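Local coordinates for protein alpha-1,3-glucanase (Paenibacillus glycanilyticus, PDB 6K0P) that hydrolyses alpha-1,3-glucan, a glucose polymer, as a member of glycoside hydrolase family 87, here captured as its catalytic domain with nigerose bound, at residues E62-L68 with G150-Q156; G43-A49 with A132-Y136. The protein carries 1 engineered substitution. All blocks are in the same frame, centred on the assembly; numbering follows the deposited sequence.

How the contacts relate
From the N terminus the chain first runs through 43-49, then 62-68, and later returns through 132-136 and 150-156. Contact 2 closes its loop when 132-136 comes back to 43-49, and contact 1 closes when 150-156 pairs with 62-68. The segments alternate, so the two closures cross instead of nesting. Both lie in the N-terminal part of the enzyme, whose family belongs to the galactose-binding-like clan. Contact 1 builds the edge of a four-stranded antiparallel sheet; contact 2 packs the loop leading to the calcium site against the chain entering strand 137-143 of the other sheet. Their centres are about 23 Å apart, and they do not touch.

Contact 1: residues E62-L68 with G150-Q156; sequences EYVEFTL and GTKIKIQ
Strands 63-67 and 152-156 pair antiparallel, their axes 4.4 Å apart at closest approach and 156° between directions. Before strand 152-156, Gly150 (phi 94°, psi -14°) donates from N to Leu68 O (2.7 Å), and Leu68 N donates to Thr151 O (2.9 Å), so Gly150 and Thr151 both face Leu68, a G1 beta bulge; at this positive phi a CB would jam against the preceding carbonyl. Lys152 lies opposite Thr67 in a non-hydrogen-bonded pair (CA-CA 4.6 Å); with chi1 and chi2 both m, its NZ reaches Thr67 OG1 (2.7 Å). Ile153 and Phe66 form a hydrogen-bonded pair, N to O 2.8 Å in both directions, and Ile153 CG1 packs 3.8 Å from Leu68 CG. Lys154 faces Glu65 (CA-CA 4.2 Å, non-hydrogen-bonded), yet its chain, t at chi1 and chi2, leads elsewhere: CG passes 3.6 Å from Tyr63 CB, and NZ donates to Gln156 OE1 (2.8 Å). Ile155 N to Val64 O and Val64 N to Ile155 O are both 2.9 Å hydrogen bonds, while Ile155 CG1 meets Phe66 CE1 at 3.8 Å. Gln156 completes the register opposite Tyr63 (CA-CA 4.0 Å), its CA 3.4 Å from Glu62 O.

This alternation is characteristic of a sandwich sheet: Val64, Phe66, Ile153 and Ile155 point to the apolar interior, whereas Tyr63, Glu65, Thr67, Lys152, Lys154 and Gln156 lie on the polar outer face. Strand 63-67 is one edge of its sheet, bordered by the loop holding Ala30 and Asn32; strand 152-156 hydrogen-bonds onward to strand 86-93, and the apolar face packs on strands 72-80 and 165-173 of the opposing sheet.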
loop_
_atom_site.group_PDB
_atom_site.type_symbol
_atom_site.label_atom_id
_atom_site.label_comp_id
_atom_site.label_asym_id
_atom_site.label_seq_id
_atom_site.Cartn_x
_atom_site.Cartn_y
_atom_site.Cartn_z
ATOM N N GLU A 62 2.842 -30.025 -11.008
ATOM C CA GLU A 62 3.807 -29.029 -10.564
ATOM C C GLU A 62 3.324 -28.365 -9.280
ATOM O O GLU A 62 2.130 -28.112 -9.102
ATOM C CB GLU A 62 4.101 -28.008 -11.667
ATOM C CG GLU A 62 4.921 -28.646 -12.789
ATOM C CD GLU A 62 5.456 -27.673 -13.814
ATOM O OE1 GLU A 62 5.306 -26.442 -13.660
ATOM O OE2 GLU A 62 6.054 -28.175 -14.792
ATOM N N TYR A 63 4.256 -28.121 -8.368
ATOM C CA TYR A 63 3.909 -27.668 -7.030
ATOM C C TYR A 63 4.996 -26.739 -6.519
ATOM O O TYR A 63 6.126 -26.728 -7.020
ATOM C CB TYR A 63 3.792 -28.856 -6.054
ATOM C CG TYR A 63 5.120 -29.541 -5.818
ATOM C CD1 TYR A 63 5.553 -30.559 -6.651
ATOM C CD2 TYR A 63 5.965 -29.129 -4.797
ATOM C CE1 TYR A 63 6.791 -31.165 -6.459
ATOM C CE2 TYR A 63 7.202 -29.725 -4.601
ATOM C CZ TYR A 63 7.605 -30.735 -5.441
ATOM O OH TYR A 63 8.835 -31.333 -5.238
ATOM N N VAL A 64 4.661 -25.989 -5.477
ATOM C CA VAL A 64 5.657 -25.348 -4.630
ATOM C C VAL A 64 5.293 -25.670 -3.189
ATOM O O VAL A 64 4.117 -25.601 -2.814
ATOM C CB VAL A 64 5.767 -23.828 -4.883
ATOM C CG1 VAL A 64 4.393 -23.176 -4.906
ATOM C CG2 VAL A 64 6.679 -23.181 -3.843
ATOM N N GLU A 65 6.287 -26.073 -2.400
ATOM C CA GLU A 65 6.056 -26.579 -1.048
ATOM C C GLU A 65 6.526 -25.540 -0.040
ATOM O O GLU A 65 7.730 -25.265 0.065
ATOM C CB GLU A 65 6.819 -27.887 -0.859
ATOM C CG GLU A 65 6.592 -28.538 0.498
ATOM C CD GLU A 65 7.348 -29.841 0.629
ATOM O OE1 GLU A 65 8.597 -29.803 0.702
ATOM O OE2 GLU A 65 6.696 -30.900 0.636
ATOM N N PHE A 66 5.579 -24.978 0.716
ATOM C CA PHE A 66 5.874 -24.079 1.821
ATOM C C PHE A 66 5.951 -24.876 3.118
ATOM O O PHE A 66 5.419 -25.983 3.228
ATOM C CB PHE A 66 4.757 -23.042 1.992
ATOM C CG PHE A 66 4.578 -22.114 0.823
ATOM C CD1 PHE A 66 3.806 -22.486 -0.261
ATOM C CD2 PHE A 66 5.148 -20.848 0.831
ATOM C CE1 PHE A 66 3.624 -21.629 -1.337
ATOM C CE2 PHE A 66 4.968 -19.989 -0.235
ATOM C CZ PHE A 66 4.204 -20.377 -1.316
ATOM N N THR A 67 6.605 -24.286 4.118
ATOM C CA THR A 67 6.638 -24.852 5.462
ATOM C C THR A 67 6.152 -23.798 6.445
ATOM O O THR A 67 6.708 -22.698 6.508
ATOM C CB THR A 67 8.048 -25.316 5.836
ATOM O OG1 THR A 67 8.493 -26.289 4.883
ATOM C CG2 THR A 67 8.047 -25.953 7.224
ATOM N N LEU A 68 5.111 -24.122 7.201
ATOM C CA LEU A 68 4.593 -23.147 8.150
ATOM C C LEU A 68 5.635 -22.823 9.215
ATOM O O LEU A 68 6.321 -23.711 9.731
ATOM C CB LEU A 68 3.337 -23.690 8.827
ATOM C CG LEU A 68 2.098 -23.906 7.959
ATOM C CD1 LEU A 68 0.925 -24.302 8.848
ATOM C CD2 LEU A 68 1.765 -22.653 7.178
ATOM N N GLY A 150 5.720 -26.044 11.039
ATOM C CA GLY A 150 6.389 -27.211 10.505
ATOM C C GLY A 150 5.582 -28.016 9.508
ATOM O O GLY A 150 6.149 -28.876 8.821
ATOM N N THR A 151 4.273 -27.781 9.409
ATOM C CA THR A 151 3.475 -28.461 8.396
ATOM C C THR A 151 3.951 -28.050 7.008
ATOM O O THR A 151 4.238 -26.873 6.764
ATOM C CB THR A 151 2.003 -28.049 8.547
ATOM O OG1 THR A 151 1.526 -28.398 9.853
ATOM C CG2 THR A 151 1.127 -28.732 7.508
ATOM N N LYS A 152 4.025 -29.026 6.098
ATOM C CA LYS A 152 4.293 -28.749 4.687
ATOM C C LYS A 152 2.976 -28.383 4.014
ATOM O O LYS A 152 2.071 -29.218 3.912
ATOM C CB LYS A 152 4.890 -29.974 3.998
ATOM C CG LYS A 152 6.271 -30.375 4.490
ATOM C CD LYS A 152 7.242 -29.220 4.471
ATOM C CE LYS A 152 8.689 -29.722 4.516
ATOM N NZ LYS A 152 9.587 -28.774 5.227
ATOM N N ILE A 153 2.867 -27.143 3.549
ATOM C CA ILE A 153 1.694 -26.670 2.826
ATOM C C ILE A 153 2.106 -26.546 1.370
ATOM O O ILE A 153 2.913 -25.677 1.011
ATOM C CB ILE A 153 1.176 -25.338 3.380
ATOM C CG1 ILE A 153 0.688 -25.501 4.828
ATOM C CG2 ILE A 153 0.063 -24.786 2.484
ATOM C CD1 ILE A 153 -0.525 -26.413 4.982
ATOM N N LYS A 154 1.583 -27.437 0.538
ATOM C CA LYS A 154 1.974 -27.513 -0.862
ATOM C C LYS A 154 0.863 -26.910 -1.713
ATOM O O LYS A 154 -0.316 -27.226 -1.521
ATOM C CB LYS A 154 2.238 -28.975 -1.234
ATOM C CG LYS A 154 2.630 -29.206 -2.672
ATOM C CD LYS A 154 3.109 -30.650 -2.890
ATOM C CE LYS A 154 2.025 -31.662 -2.550
ATOM N NZ LYS A 154 2.320 -32.943 -3.272
ATOM N N ILE A 155 1.233 -26.008 -2.620
ATOM C CA ILE A 155 0.324 -25.488 -3.632
ATOM C C ILE A 155 0.639 -26.262 -4.896
ATOM O O ILE A 155 1.779 -26.229 -5.367
ATOM C CB ILE A 155 0.541 -23.985 -3.852
ATOM C CG1 ILE A 155 0.409 -23.223 -2.531
ATOM C CG2 ILE A 155 -0.434 -23.453 -4.898
ATOM C CD1 ILE A 155 -0.961 -23.379 -1.860
ATOM N N GLN A 156 -0.344 -26.982 -5.431
ATOM C CA GLN A 156 -0.088 -27.915 -6.521
ATOM C C GLN A 156 -1.174 -27.806 -7.579
ATOM O O GLN A 156 -2.364 -27.676 -7.263
ATOM C CB GLN A 156 -0.020 -29.350 -5.985
ATOM C CG GLN A 156 0.249 -30.422 -7.031
ATOM C CD GLN A 156 0.671 -31.725 -6.392
ATOM O OE1 GLN A 156 1.753 -31.817 -5.820
ATOM N NE2 GLN A 156 -0.182 -32.740 -6.484
#

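Contact 2: residues G43-A49 with A132-Y136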
loop_
_atom_site.group_PDB
_atom_site.type_symbol
_atom_site.label_atom_id
_atom_site.label_comp_id
_atom_site.label_asym_id
_atom_site.label_seq_id
_atom_site.Cartn_x
_atom_site.Cartn_y
_atom_site.Cartn_z
ATOM N N GLY A 43 4.374 -4.772 -15.727
ATOM C CA GLY A 43 3.818 -5.544 -16.822
ATOM C C GLY A 43 4.488 -6.880 -17.029
ATOM O O GLY A 43 4.318 -7.496 -18.085
ATOM N N ASP A 44 5.246 -7.355 -16.047
ATOM C CA ASP A 44 6.016 -8.587 -16.145
ATOM C C ASP A 44 5.723 -9.442 -14.920
ATOM O O ASP A 44 5.575 -8.910 -13.815
ATOM C CB ASP A 44 7.502 -8.216 -16.173
ATOM C CG ASP A 44 8.394 -9.397 -16.397
ATOM O OD1 ASP A 44 8.793 -10.059 -15.421
ATOM O OD2 ASP A 44 8.698 -9.654 -17.583
ATOM N N TYR A 45 5.635 -10.765 -15.105
ATOM C CA TYR A 45 5.283 -11.632 -13.977
ATOM C C TYR A 45 6.355 -11.679 -12.893
ATOM O O TYR A 45 6.033 -11.983 -11.741
ATOM C CB TYR A 45 4.900 -13.045 -14.452
ATOM C CG TYR A 45 3.616 -13.046 -15.255
ATOM C CD1 TYR A 45 2.376 -12.837 -14.645
ATOM C CD2 TYR A 45 3.650 -13.214 -16.630
ATOM C CE1 TYR A 45 1.210 -12.804 -15.394
ATOM C CE2 TYR A 45 2.487 -13.188 -17.388
ATOM C CZ TYR A 45 1.275 -12.992 -16.760
ATOM O OH TYR A 45 0.133 -12.960 -17.533
ATOM N N ALA A 46 7.623 -11.409 -13.223
ATOM C CA ALA A 46 8.626 -11.272 -12.171
ATOM C C ALA A 46 8.614 -9.864 -11.604
ATOM O O ALA A 46 8.540 -9.674 -10.380
ATOM C CB ALA A 46 10.023 -11.605 -12.707
ATOM N N GLY A 47 8.658 -8.866 -12.490
ATOM C CA GLY A 47 8.753 -7.485 -12.041
ATOM C C GLY A 47 7.626 -7.057 -11.124
ATOM O O GLY A 47 7.824 -6.193 -10.267
ATOM N N GLU A 48 6.444 -7.649 -11.281
ATOM C CA GLU A 48 5.286 -7.285 -10.469
ATOM C C GLU A 48 5.093 -8.174 -9.251
ATOM O O GLU A 48 4.165 -7.935 -8.472
ATOM C CB GLU A 48 4.010 -7.275 -11.313
ATOM C CG GLU A 48 3.998 -6.173 -12.372
ATOM C CD GLU A 48 2.604 -5.839 -12.856
ATOM O OE1 GLU A 48 1.630 -6.420 -12.337
ATOM O OE2 GLU A 48 2.482 -4.977 -13.757
ATOM N N ALA A 49 5.920 -9.195 -9.081
ATOM C CA ALA A 49 5.785 -10.103 -7.955
ATOM C C ALA A 49 6.434 -9.524 -6.700
ATOM O O ALA A 49 7.376 -8.730 -6.762
ATOM C CB ALA A 49 6.457 -11.442 -8.281
ATOM N N ALA A 132 -0.685 -5.370 -20.786
ATOM C CA ALA A 132 -1.317 -5.672 -19.505
ATOM C C ALA A 132 -0.356 -5.398 -18.354
ATOM O O ALA A 132 0.809 -5.814 -18.391
ATOM C CB ALA A 132 -1.727 -7.142 -19.460
ATOM N N TYR A 133 -0.861 -4.728 -17.320
ATOM C CA TYR A 133 -0.150 -4.461 -16.078
ATOM C C TYR A 133 -1.035 -4.928 -14.934
ATOM O O TYR A 133 -2.185 -5.327 -15.137
ATOM C CB TYR A 133 0.122 -2.956 -15.926
ATOM C CG TYR A 133 0.964 -2.371 -17.037
ATOM C CD1 TYR A 133 0.378 -1.895 -18.206
ATOM C CD2 TYR A 133 2.345 -2.299 -16.918
ATOM C CE1 TYR A 133 1.163 -1.355 -19.229
ATOM C CE2 TYR A 133 3.137 -1.767 -17.937
ATOM C CZ TYR A 133 2.533 -1.298 -19.078
ATOM O OH TYR A 133 3.315 -0.773 -20.087
ATOM N N TRP A 134 -0.511 -4.853 -13.711
ATOM C CA TRP A 134 -1.280 -5.201 -12.510
ATOM C C TRP A 134 -1.811 -6.635 -12.610
ATOM O O TRP A 134 -3.017 -6.898 -12.548
ATOM C CB TRP A 134 -2.409 -4.197 -12.240
ATOM C CG TRP A 134 -1.963 -2.800 -11.932
ATOM C CD1 TRP A 134 -0.734 -2.232 -12.180
ATOM C CD2 TRP A 134 -2.749 -1.790 -11.294
ATOM N NE1 TRP A 134 -0.733 -0.915 -11.750
ATOM C CE2 TRP A 134 -1.958 -0.630 -11.201
ATOM C CE3 TRP A 134 -4.060 -1.755 -10.809
ATOM C CZ2 TRP A 134 -2.430 0.551 -10.629
ATOM C CZ3 TRP A 134 -4.526 -0.587 -10.231
ATOM C CH2 TRP A 134 -3.709 0.549 -10.144
ATOM N N LEU A 135 -0.868 -7.559 -12.763
ATOM C CA LEU A 135 -1.154 -8.921 -13.192
ATOM C C LEU A 135 -1.531 -9.853 -12.051
ATOM O O LEU A 135 -2.154 -10.887 -12.306
ATOM C CB LEU A 135 0.078 -9.495 -13.894
ATOM C CG LEU A 135 0.629 -8.657 -15.048
ATOM C CD1 LEU A 135 2.011 -9.165 -15.445
ATOM C CD2 LEU A 135 -0.321 -8.732 -16.232
ATOM N N TYR A 136 -1.160 -9.520 -10.816
ATOM C CA TYR A 136 -1.370 -10.396 -9.671
ATOM C C TYR A 136 -2.685 -10.095 -8.961
ATOM O O TYR A 136 -3.184 -8.968 -8.978
ATOM C CB TYR A 136 -0.190 -10.293 -8.690
ATOM C CG TYR A 136 0.995 -11.068 -9.204
ATOM C CD1 TYR A 136 1.119 -12.423 -8.934
ATOM C CD2 TYR A 136 1.950 -10.472 -10.020
ATOM C CE1 TYR A 136 2.165 -13.170 -9.452
ATOM C CE2 TYR A 136 3.014 -11.211 -10.529
ATOM C CZ TYR A 136 3.113 -12.557 -10.239
ATOM O OH TYR A 136 4.154 -13.310 -10.737
HETATM O O HOH W 1 2.124 -7.813 -19.686
HETATM O O HOH W 2 0.631 -6.864 -9.865
#
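Hydrogen bonds from the buried Glu48 carboxylate dominate this contact. Glu48 OE1 accepts from Leu135 N (2.8 Å) and OE2 from Trp134 N (3.0 Å), so one side chain satisfies two successive amides where Trp134 adopts left-handed backbone angles (57°/59°). Glu48 OE2 also takes Gly43 N of its own loop (2.7 Å), tying the loop's start to Glu48 near its other end. A second direct link is short: Tyr136 OH donates to Tyr45 O at 2.5 Å, and the same hydroxyl bonds Ser54 OG.

Water extends this polar network. One molecule donates to both Gly43 O and Ala132 O, at 2.7 Å each; another donates to Glu48 OE1 (2.7 Å) and weakly accepts from Tyr136 N (3.3 Å).

Apolar packing fills the space between. Leu135 CD1 sits over one face of the Tyr45 ring, a CH-pi contact 3.9 Å from its centroid, while Ala49 CB lies 4.0 Å from Tyr136 CZ. Tyr45 stacks in turn on Tyr166, and its hydroxyl bonds that of Tyr109. Close passage matters at Gly43: its N is 3.4 Å from Tyr133 CD2, and a CB there would crowd that ring and Ala132 O.

Within 43-49, Asp44 OD1 accepts from Ala46 N (2.8 Å), an Asx turn, and from Gly47 N (3.2 Å), completing an Asx motif that runs into a type I beta turn from Ala46 to Ala49. Ala49 and Tyr136 both touch Asp168. The contact thus packs the loop that leads into Ser50 and Ser53 beside a calcium site whose other ligands include Glu23 and Asp168 on strands of the beta-sandwich.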